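Local coordinates for glycosyl hydrolase family 2, TIM barrel domain protein (Parabacteroides merdae ATCC 43184, PDB 6DXU) that probably hydrolyses beta-glucuronides, releasing glucuronic acid, as a family 2 glycoside hydrolase (beta-glucuronidase) of a human gut bacterium, at residues 518-523 with 793-798; 524-529 with 643-648; 604-609 with 787-792. All coordinates share one frame; numbering follows the deposited sequence.

Interaction 1. Residues 518-523 with 793-798; sequences DSHARR and QAYNGR. With BCN (bicine), chain L.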
loop_
_atom_site.group_PDB
_atom_site.type_symbol
_atom_site.label_atom_id
_atom_site.label_comp_id
_atom_site.label_asym_id
_atom_site.label_seq_id
_atom_site.Cartn_x
_atom_site.Cartn_y
_atom_site.Cartn_z
ATOM N N ASP D 518 48.466 12.131 -3.699
ATOM C CA ASP D 518 48.620 10.683 -3.849
ATOM C C ASP D 518 50.087 10.298 -3.948
ATOM O O ASP D 518 50.873 10.975 -4.620
ATOM C CB ASP D 518 47.933 10.167 -5.103
ATOM C CG ASP D 518 46.434 10.171 -4.992
ATOM O OD1 ASP D 518 45.852 11.246 -5.223
ATOM O OD2 ASP D 518 45.850 9.105 -4.687
ATOM N N SER D 519 50.440 9.172 -3.328
ATOM C CA SER D 519 51.752 8.576 -3.547
ATOM C C SER D 519 51.610 7.066 -3.661
ATOM O O SER D 519 51.036 6.413 -2.782
ATOM C CB SER D 519 52.748 8.965 -2.445
ATOM O OG SER D 519 52.401 8.483 -1.157
ATOM N N HIS D 520 52.083 6.540 -4.782
ATOM C CA HIS D 520 52.204 5.107 -5.027
ATOM C C HIS D 520 53.333 4.588 -4.157
ATOM O O HIS D 520 54.505 4.869 -4.430
ATOM C CB HIS D 520 52.478 4.908 -6.517
ATOM C CG HIS D 520 52.358 3.493 -7.007
ATOM N ND1 HIS D 520 51.381 2.622 -6.575
ATOM C CD2 HIS D 520 53.064 2.825 -7.953
ATOM C CE1 HIS D 520 51.508 1.470 -7.210
ATOM N NE2 HIS D 520 52.531 1.562 -8.043
ATOM N N ALA D 521 52.982 3.890 -3.074
ATOM C CA ALA D 521 53.970 3.510 -2.074
ATOM C C ALA D 521 55.100 2.725 -2.720
ATOM O O ALA D 521 54.855 1.809 -3.509
ATOM C CB ALA D 521 53.337 2.673 -0.962
ATOM N N ARG D 522 56.335 3.103 -2.389
ATOM C CA ARG D 522 57.599 2.538 -2.855
ATOM C C ARG D 522 58.027 3.171 -4.170
ATOM O O ARG D 522 59.077 2.787 -4.701
ATOM C CB ARG D 522 57.575 1.004 -3.010
ATOM C CG ARG D 522 57.221 0.283 -1.715
ATOM C CD ARG D 522 57.057 -1.233 -1.877
ATOM N NE ARG D 522 56.890 -1.838 -0.555
ATOM C CZ ARG D 522 57.911 -2.174 0.241
ATOM N NH1 ARG D 522 59.168 -1.987 -0.150
ATOM N NH2 ARG D 522 57.677 -2.694 1.437
ATOM N N ARG D 523 57.274 4.123 -4.716
ATOM C CA ARG D 523 57.743 4.849 -5.891
ATOM C C ARG D 523 58.441 6.130 -5.462
ATOM O O ARG D 523 57.895 6.907 -4.670
ATOM C CB ARG D 523 56.601 5.180 -6.842
ATOM C CG ARG D 523 57.044 5.964 -8.069
ATOM C CD ARG D 523 55.850 6.352 -8.937
ATOM N NE ARG D 523 55.321 5.222 -9.705
ATOM C CZ ARG D 523 54.139 5.217 -10.311
ATOM N NH1 ARG D 523 53.340 6.281 -10.231
ATOM N NH2 ARG D 523 53.741 4.144 -10.994
ATOM N N GLN D 793 50.944 -0.612 -11.378
ATOM C CA GLN D 793 51.993 0.142 -12.054
ATOM C C GLN D 793 53.318 -0.108 -11.354
ATOM O O GLN D 793 53.370 -0.257 -10.131
ATOM C CB GLN D 793 51.683 1.644 -12.053
ATOM C CG GLN D 793 50.647 2.096 -13.068
ATOM C CD GLN D 793 50.458 3.606 -13.042
ATOM O OE1 GLN D 793 51.327 4.327 -12.560
ATOM N NE2 GLN D 793 49.309 4.089 -13.532
ATOM N N ALA D 794 54.393 -0.190 -12.137
ATOM C CA ALA D 794 55.708 -0.395 -11.549
ATOM C C ALA D 794 56.092 0.792 -10.671
ATOM O O ALA D 794 55.666 1.928 -10.900
ATOM C CB ALA D 794 56.760 -0.591 -12.647
ATOM N N TYR D 795 56.891 0.521 -9.652
ATOM C CA TYR D 795 57.523 1.568 -8.856
ATOM C C TYR D 795 59.022 1.503 -9.129
ATOM O O TYR D 795 59.692 0.551 -8.720
ATOM C CB TYR D 795 57.201 1.438 -7.369
ATOM C CG TYR D 795 56.970 0.032 -6.861
ATOM C CD1 TYR D 795 55.720 -0.605 -6.996
ATOM C CD2 TYR D 795 57.979 -0.644 -6.218
ATOM C CE1 TYR D 795 55.526 -1.904 -6.499
ATOM C CE2 TYR D 795 57.797 -1.906 -5.735
ATOM C CZ TYR D 795 56.578 -2.536 -5.877
ATOM O OH TYR D 795 56.401 -3.808 -5.386
ATOM N N ASN D 796 59.526 2.503 -9.854
ATOM C CA ASN D 796 60.923 2.555 -10.289
ATOM C C ASN D 796 61.325 1.274 -11.021
ATOM O O ASN D 796 62.393 0.689 -10.792
ATOM C CB ASN D 796 61.839 2.853 -9.107
ATOM C CG ASN D 796 61.506 4.190 -8.464
ATOM O OD1 ASN D 796 61.094 4.252 -7.312
ATOM N ND2 ASN D 796 61.662 5.266 -9.228
ATOM N N GLY D 797 60.453 0.860 -11.931
ATOM C CA GLY D 797 60.692 -0.293 -12.770
ATOM C C GLY D 797 60.530 -1.635 -12.098
ATOM O O GLY D 797 60.828 -2.658 -12.727
ATOM N N ARG D 798 60.072 -1.681 -10.850
ATOM C CA ARG D 798 59.948 -2.953 -10.154
ATOM C C ARG D 798 58.520 -3.164 -9.654
ATOM O O ARG D 798 57.734 -2.222 -9.518
ATOM C CB ARG D 798 60.970 -3.064 -9.029
ATOM C CG ARG D 798 60.478 -2.787 -7.672
ATOM C CD ARG D 798 61.662 -2.908 -6.709
ATOM N NE ARG D 798 61.363 -2.278 -5.427
ATOM C CZ ARG D 798 61.328 -0.961 -5.253
ATOM N NH1 ARG D 798 61.573 -0.146 -6.287
ATOM N NH2 ARG D 798 61.039 -0.463 -4.055
HETATM N N1 BCN L . 48.932 8.388 -13.045
HETATM C C1 BCN L . 49.092 8.818 -14.421
HETATM C C2 BCN L . 49.662 7.661 -15.239
HETATM O O21 BCN L . 50.128 6.655 -14.645
HETATM O O22 BCN L . 49.667 7.716 -16.499
HETATM C C3 BCN L . 49.925 9.084 -12.233
HETATM C C4 BCN L . 51.310 8.449 -12.382
HETATM O O4 BCN L . 51.239 7.074 -12.113
HETATM C C5 BCN L . 47.606 8.797 -12.582
HETATM C C6 BCN L . 46.618 7.635 -12.685
HETATM O O6 BCN L . 47.340 6.432 -12.725
HETATM O O HOH W 1 61.877 2.414 -5.570
HETATM O O HOH W 2 57.700 4.277 -11.108
#
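Arg523 and Gln793 meet where a loop of the TIM-barrel domain, with a type II turn from His520 to Arg523, is pressed against a type I' beta turn of the C-terminal domain, Tyr795 to Arg798.

Direct hydrogen bonds come first. The guanidinium and the amide are nearly coplanar, 18° apart, and Arg523 NH2 donates to Gln793 OE1 over 2.9 Å, on a lone pair in the carbonyl plane. The same nitrogen bonds Ala794 O at 2.9 Å, so its two N-H groups are both spent on segment 793-798. A bend at chi3 (-75°) in an otherwise extended chain brings the guanidinium edge to these acceptors. His520 NE2 donates to Gln793 O at 2.9 Å; the oxygen lies in the imidazole plane, whereas the nitrogen stands above the carbonyl plane.

The ligand extends this pair: Arg523 NH1 donates to bicine O4 at 2.9 Å, with Asp562 O as a second partner, and Gln793 NE2 makes weak bonds to bicine O6 and O21. The two side chains thus join the domains and line the pocket at once.

Packing follows. Tyr795 turns its edge toward the His520 face in an offset edge-to-face pair, centroids 6.0 Å apart, while its OH bonds Leu800 N. Arg522 runs alongside the tyrosine, CB lying 3.6 Å from Tyr795 CD2.

Two waters bridge the segments. One accepts from Asn796 N, weakly from Arg523 NE, and donates to Ala794 O; Asn796 ND2 itself bonds His524 O. The other accepts from Arg798 NH1 and donates to Arg522 O and, at 2.7 Å, to Asn796 OD1.

Interaction 2. Residues 524-529 with 643-648; sequences HSEDAF and HTWPVR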
loop_
_atom_site.group_PDB
_atom_site.type_symbol
_atom_site.label_atom_id
_atom_site.label_comp_id
_atom_site.label_asym_id
_atom_site.label_seq_id
_atom_site.Cartn_x
_atom_site.Cartn_y
_atom_site.Cartn_z
ATOM N N HIS D 524 59.645 6.347 -5.984
ATOM C CA HIS D 524 60.444 7.497 -5.607
ATOM C C HIS D 524 60.971 8.173 -6.865
ATOM O O HIS D 524 60.842 7.655 -7.981
ATOM C CB HIS D 524 61.564 7.082 -4.644
ATOM C CG HIS D 524 61.065 6.328 -3.449
ATOM N ND1 HIS D 524 60.599 6.953 -2.312
ATOM C CD2 HIS D 524 60.945 4.996 -3.223
ATOM C CE1 HIS D 524 60.221 6.040 -1.433
ATOM N NE2 HIS D 524 60.424 4.845 -1.960
ATOM N N SER D 525 61.552 9.359 -6.685
ATOM C CA SER D 525 62.001 10.141 -7.829
ATOM C C SER D 525 63.230 10.950 -7.455
ATOM O O SER D 525 63.302 11.511 -6.360
ATOM C CB SER D 525 60.905 11.087 -8.335
ATOM O OG SER D 525 61.333 11.837 -9.467
ATOM N N GLU D 526 64.211 10.959 -8.356
ATOM C CA GLU D 526 65.353 11.855 -8.208
ATOM C C GLU D 526 64.966 13.312 -8.466
ATOM O O GLU D 526 65.697 14.214 -8.036
ATOM C CB GLU D 526 66.503 11.422 -9.128
ATOM C CG GLU D 526 67.198 10.115 -8.709
ATOM C CD GLU D 526 67.955 10.207 -7.390
ATOM O OE1 GLU D 526 68.050 11.306 -6.795
ATOM O OE2 GLU D 526 68.461 9.161 -6.934
ATOM N N ASP D 527 63.883 13.557 -9.222
ATOM C CA ASP D 527 63.339 14.909 -9.418
ATOM C C ASP D 527 61.808 14.876 -9.351
ATOM O O ASP D 527 61.136 14.653 -10.367
ATOM C CB ASP D 527 63.815 15.502 -10.738
ATOM C CG ASP D 527 63.381 16.951 -10.919
ATOM O OD1 ASP D 527 62.727 17.518 -10.006
ATOM O OD2 ASP D 527 63.695 17.521 -11.986
ATOM N N ALA D 528 61.261 15.168 -8.170
ATOM C CA ALA D 528 59.813 15.112 -7.983
ATOM C C ALA D 528 59.074 16.156 -8.807
ATOM O O ALA D 528 57.872 16.001 -9.055
ATOM C CB ALA D 528 59.469 15.307 -6.505
ATOM N N PHE D 529 59.757 17.211 -9.240
ATOM C CA PHE D 529 59.120 18.311 -9.946
ATOM C C PHE D 529 59.377 18.252 -11.442
ATOM O O PHE D 529 59.112 19.232 -12.147
ATOM C CB PHE D 529 59.614 19.641 -9.376
ATOM C CG PHE D 529 59.371 19.783 -7.905
ATOM C CD1 PHE D 529 58.086 19.913 -7.411
ATOM C CD2 PHE D 529 60.430 19.781 -7.012
ATOM C CE1 PHE D 529 57.862 20.035 -6.051
ATOM C CE2 PHE D 529 60.209 19.905 -5.647
ATOM C CZ PHE D 529 58.921 20.031 -5.169
ATOM N N HIS D 643 63.611 4.546 2.886
ATOM C CA HIS D 643 63.621 3.163 3.357
ATOM C C HIS D 643 63.133 2.188 2.289
ATOM O O HIS D 643 63.631 1.058 2.218
ATOM C CB HIS D 643 62.770 3.033 4.617
ATOM C CG HIS D 643 63.488 3.421 5.869
ATOM N ND1 HIS D 643 63.704 2.540 6.906
ATOM C CD2 HIS D 643 64.065 4.589 6.243
ATOM C CE1 HIS D 643 64.366 3.151 7.873
ATOM N NE2 HIS D 643 64.594 4.397 7.497
ATOM N N THR D 644 62.184 2.601 1.437
ATOM C CA THR D 644 61.657 1.748 0.374
ATOM C C THR D 644 62.179 2.161 -0.996
ATOM O O THR D 644 61.512 1.950 -2.006
ATOM C CB THR D 644 60.122 1.756 0.349
ATOM O OG1 THR D 644 59.638 3.094 0.123
ATOM C CG2 THR D 644 59.562 1.219 1.662
ATOM N N TRP D 645 63.365 2.770 -1.040
ATOM C CA TRP D 645 63.968 3.265 -2.277
ATOM C C TRP D 645 65.277 2.510 -2.465
ATOM O O TRP D 645 66.333 2.966 -1.998
ATOM C CB TRP D 645 64.205 4.770 -2.195
ATOM C CG TRP D 645 64.574 5.406 -3.498
ATOM C CD1 TRP D 645 64.603 4.813 -4.714
ATOM C CD2 TRP D 645 64.950 6.778 -3.704
ATOM N NE1 TRP D 645 64.959 5.732 -5.678
ATOM C CE2 TRP D 645 65.180 6.944 -5.081
ATOM C CE3 TRP D 645 65.091 7.884 -2.855
ATOM C CZ2 TRP D 645 65.557 8.169 -5.638
ATOM C CZ3 TRP D 645 65.474 9.099 -3.407
ATOM C CH2 TRP D 645 65.705 9.227 -4.792
ATOM N N PRO D 646 65.260 1.353 -3.134
ATOM C CA PRO D 646 66.463 0.502 -3.146
ATOM C C PRO D 646 67.571 0.986 -4.076
ATOM O O PRO D 646 68.761 0.761 -3.800
ATOM C CB PRO D 646 65.918 -0.860 -3.598
ATOM C CG PRO D 646 64.709 -0.543 -4.389
ATOM C CD PRO D 646 64.089 0.663 -3.708
ATOM N N VAL D 647 67.212 1.659 -5.168
ATOM C CA VAL D 647 68.179 2.055 -6.186
ATOM C C VAL D 647 67.989 3.531 -6.526
ATOM O O VAL D 647 66.969 3.912 -7.119
ATOM C CB VAL D 647 68.081 1.199 -7.456
ATOM C CG1 VAL D 647 69.302 1.458 -8.332
ATOM C CG2 VAL D 647 67.986 -0.286 -7.105
ATOM N N ARG D 648 68.972 4.354 -6.165
ATOM C CA ARG D 648 69.065 5.731 -6.631
ATOM C C ARG D 648 69.850 5.799 -7.944
ATOM O O ARG D 648 70.432 4.810 -8.405
ATOM C CB ARG D 648 69.718 6.602 -5.567
ATOM C CG ARG D 648 68.857 6.789 -4.329
ATOM C CD ARG D 648 69.398 7.934 -3.459
ATOM N NE ARG D 648 69.081 9.222 -4.065
ATOM C CZ ARG D 648 69.119 10.386 -3.423
ATOM N NH1 ARG D 648 69.466 10.429 -2.145
ATOM N NH2 ARG D 648 68.792 11.503 -4.067
#
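His524 opens the contact by using both its edge and its CB against Thr644 and Trp645. At the edge, NE2 is hydrogen-bonded to Thr644 OG1 at 2.8 Å, where either atom could be the donor, and a weak bond to Thr644 O is added. ND1 pairs with Tyr641 OH, which leaves the imidazole little freedom to turn. Its plane is near parallel to the indole, 19° away, but the rings are slid apart, so CH-pi contacts replace a full stack. His524 CB stands over the centroid of the Trp645 five-membered ring at 3.5 Å, and Trp645 CB returns the contact over the His524 ring, 3.7 Å from its centroid.

Ser525 contributes its O, 3.7 Å from Trp645 CH2.

Glu526 comes next, its chain bending at chi2 (-66°) to carry the carboxylate past the indole, OE2 coming within 3.3 Å of Trp645 CZ2, to Arg648. There the arginine grips it side-on in a salt bridge. Arg648 NH2 meets the syn lone pair of Glu526 OE1 at 2.8 Å, and Arg648 NE reaches Glu526 OE2 at 2.9 Å. The carboxylate and guanidinium planes are only 15° apart and both bonds are nearly straight. Lys656 is a second cationic partner of OE1, which probably keeps the carboxylate ionised.

On the face of the indole opposite His524 lies Arg648 CG, so the indole is sandwiched between His524 and Arg648 of its own segment. This bidentate Arg-Glu bridge with a covered tryptophan joins a loop of the TIM-barrel domain to strand 647-649, an edge strand, within this chain, of a five-stranded mixed sheet.

Interaction 3. Residues 604-609 with 787-792; sequences NPVPYV and TGSRKV. With BCN (bicine), chain L.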
loop_
_atom_site.group_PDB
_atom_site.type_symbol
_atom_site.label_atom_id
_atom_site.label_comp_id
_atom_site.label_asym_id
_atom_site.label_seq_id
_atom_site.Cartn_x
_atom_site.Cartn_y
_atom_site.Cartn_z
ATOM N N ASN D 604 44.046 4.233 -11.155
ATOM C CA ASN D 604 45.118 4.638 -10.262
ATOM C C ASN D 604 46.240 3.601 -10.308
ATOM O O ASN D 604 46.010 2.454 -10.697
ATOM C CB ASN D 604 44.590 4.795 -8.837
ATOM C CG ASN D 604 44.077 6.192 -8.567
ATOM O OD1 ASN D 604 43.886 6.969 -9.502
ATOM N ND2 ASN D 604 43.849 6.524 -7.287
ATOM N N PRO D 605 47.464 3.988 -9.918
ATOM C CA PRO D 605 48.594 3.033 -9.944
ATOM C C PRO D 605 48.314 1.730 -9.222
ATOM O O PRO D 605 48.677 0.657 -9.725
ATOM C CB PRO D 605 49.725 3.823 -9.267
ATOM C CG PRO D 605 49.422 5.250 -9.602
ATOM C CD PRO D 605 47.901 5.353 -9.573
ATOM N N VAL D 606 47.673 1.790 -8.058
ATOM C CA VAL D 606 46.914 0.663 -7.528
ATOM C C VAL D 606 45.448 0.880 -7.934
ATOM O O VAL D 606 44.822 1.828 -7.438
ATOM C CB VAL D 606 47.049 0.528 -6.010
ATOM C CG1 VAL D 606 46.115 -0.571 -5.504
ATOM C CG2 VAL D 606 48.534 0.224 -5.621
ATOM N N PRO D 607 44.904 0.068 -8.837
ATOM C CA PRO D 607 43.524 0.304 -9.289
ATOM C C PRO D 607 42.545 0.350 -8.121
ATOM O O PRO D 607 42.637 -0.444 -7.181
ATOM C CB PRO D 607 43.244 -0.899 -10.209
ATOM C CG PRO D 607 44.610 -1.276 -10.754
ATOM C CD PRO D 607 45.577 -1.003 -9.604
ATOM N N TYR D 608 41.615 1.311 -8.186
ATOM C CA TYR D 608 40.500 1.425 -7.234
ATOM C C TYR D 608 40.958 1.717 -5.810
ATOM O O TYR D 608 40.286 1.340 -4.838
ATOM C CB TYR D 608 39.621 0.173 -7.254
ATOM C CG TYR D 608 38.917 -0.044 -8.569
ATOM C CD1 TYR D 608 37.857 0.762 -8.955
ATOM C CD2 TYR D 608 39.313 -1.072 -9.423
ATOM C CE1 TYR D 608 37.190 0.552 -10.161
ATOM C CE2 TYR D 608 38.660 -1.292 -10.631
ATOM C CZ TYR D 608 37.606 -0.481 -10.992
ATOM O OH TYR D 608 36.961 -0.714 -12.180
ATOM N N VAL D 609 42.085 2.405 -5.653
ATOM C CA VAL D 609 42.559 2.814 -4.334
ATOM C C VAL D 609 42.927 4.286 -4.394
ATOM O O VAL D 609 43.641 4.722 -5.305
ATOM C CB VAL D 609 43.750 1.961 -3.850
ATOM C CG1 VAL D 609 44.360 2.554 -2.564
ATOM C CG2 VAL D 609 43.287 0.518 -3.581
ATOM N N THR D 787 52.231 -3.769 -3.202
ATOM C CA THR D 787 52.835 -5.100 -3.200
ATOM C C THR D 787 51.802 -6.208 -3.014
ATOM O O THR D 787 52.175 -7.362 -2.765
ATOM C CB THR D 787 53.921 -5.214 -2.123
ATOM O OG1 THR D 787 53.361 -4.928 -0.835
ATOM C CG2 THR D 787 55.069 -4.235 -2.410
ATOM N N GLY D 788 50.517 -5.888 -3.124
ATOM C CA GLY D 788 49.466 -6.871 -3.010
ATOM C C GLY D 788 48.439 -6.718 -4.115
ATOM O O GLY D 788 47.233 -6.792 -3.859
ATOM N N SER D 789 48.893 -6.485 -5.348
ATOM C CA SER D 789 48.000 -6.198 -6.462
ATOM C C SER D 789 48.417 -7.009 -7.682
ATOM O O SER D 789 49.584 -6.959 -8.087
ATOM C CB SER D 789 48.002 -4.696 -6.794
ATOM O OG SER D 789 47.436 -3.919 -5.737
ATOM N N ARG D 790 47.457 -7.723 -8.291
ATOM C CA ARG D 790 47.789 -8.544 -9.453
ATOM C C ARG D 790 47.882 -7.731 -10.728
ATOM O O ARG D 790 48.394 -8.238 -11.725
ATOM C CB ARG D 790 46.774 -9.678 -9.640
ATOM C CG ARG D 790 45.365 -9.248 -10.024
ATOM C CD ARG D 790 44.454 -10.463 -10.104
ATOM N NE ARG D 790 43.083 -10.090 -10.453
ATOM C CZ ARG D 790 42.665 -9.856 -11.690
ATOM N NH1 ARG D 790 43.514 -9.979 -12.709
ATOM N NH2 ARG D 790 41.398 -9.509 -11.919
ATOM N N LYS D 791 47.376 -6.499 -10.722
ATOM C CA LYS D 791 47.652 -5.510 -11.760
ATOM C C LYS D 791 48.093 -4.240 -11.052
ATOM O O LYS D 791 47.376 -3.741 -10.179
ATOM C CB LYS D 791 46.424 -5.252 -12.636
ATOM C CG LYS D 791 46.050 -6.444 -13.518
ATOM C CD LYS D 791 44.912 -6.116 -14.492
ATOM C CE LYS D 791 44.583 -7.342 -15.344
ATOM N NZ LYS D 791 43.478 -7.090 -16.285
ATOM N N VAL D 792 49.283 -3.745 -11.378
ATOM C CA VAL D 792 49.873 -2.647 -10.607
ATOM C C VAL D 792 50.893 -1.937 -11.487
ATOM O O VAL D 792 51.614 -2.575 -12.257
ATOM C CB VAL D 792 50.505 -3.168 -9.296
ATOM C CG1 VAL D 792 51.759 -4.038 -9.585
ATOM C CG2 VAL D 792 50.853 -2.006 -8.351
HETATM N N1 BCN L . 48.932 8.388 -13.045
HETATM C C1 BCN L . 49.092 8.818 -14.421
HETATM C C2 BCN L . 49.662 7.661 -15.239
HETATM O O21 BCN L . 50.128 6.655 -14.645
HETATM O O22 BCN L . 49.667 7.716 -16.499
HETATM C C3 BCN L . 49.925 9.084 -12.233
HETATM C C4 BCN L . 51.310 8.449 -12.382
HETATM O O4 BCN L . 51.239 7.074 -12.113
HETATM C C5 BCN L . 47.606 8.797 -12.582
HETATM C C6 BCN L . 46.618 7.635 -12.685
HETATM O O6 BCN L . 47.340 6.432 -12.725
#
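Val792, Val606 and Pro607 bury the most surface where loop 604-609 lies against the start of strand 791-793. Val792 sets CG2 anti to its backbone N, the rotation that brings this methyl to the loop: it is 4.2 Å from Val606 CG2 and also near Pro605 O. The backbone closes in as well, with Pro605 O 3.6 Å from Val792 CA.

Val606 divides its branches between two partners. While CG2 goes to Val792, CG1, itself anti to the backbone N (chi1 174°), rests against Ser789 OG at 3.6 Å. That hydroxyl is hydrogen-bonded to Thr785 O, so it offers the methyl a polar atom already paired.

Pro607 brings its ring to the strand, CD lying 3.3 Å from Lys791 O. It holds the second position of a type II turn from Val606 to Val609, whose own backbone bond is weak. Asn604, two residues before the turn, braces it: its ND2 donates to Val609 O at 2.7 Å. Lys791 turns its amine away to Asp83, and Arg790 reaches both Asp83 and the sodium ligand Asp81.

On the ligand side, Pro605 puts CD 3.4 Å from bicine O6 and CG 3.6 Å from bicine O4. With an alanine here the ring carbons CG and CD are gone, which would probably open a gap beside these two hydroxyl oxygens and leave the two hydroxyethyl arms freer to shift.

Between these two segments no hydrogen bond forms. Pro607 has no N-H to offer Lys791 O, and the valines meet only through methyls, which implies that the fit rests on van der Waals contact, mostly carbon against oxygen, with one methyl pair, while Ser789 OG, Lys791 NZ and Pro605 O find polar partners in Thr785, Asp83 and Gln793.

How the interactions relate
Interaction 1 sits between the other two: its centre is about 9 Å from that of interaction 2 and about 10 Å from that of interaction 3, whereas interactions 2 and 3 do not touch, their nearest atoms being about 8 Å apart. Segment 793-798 reaches both neighbours. Asn796 ND2 probably bonds His524 O at 2.8 Å, and Gln793 N probably bonds Pro605 O at 3.1 Å. Interactions 1 and 3 both touch bicine, from residues of a TIM-barrel loop, loop 604-609 and the C-terminal domain; interaction 2 is more remote, the Ser525 side chain lying about 11 Å from the ligand. Both 2 and 3 bring in segments from within the chain loop that interaction 1 closes.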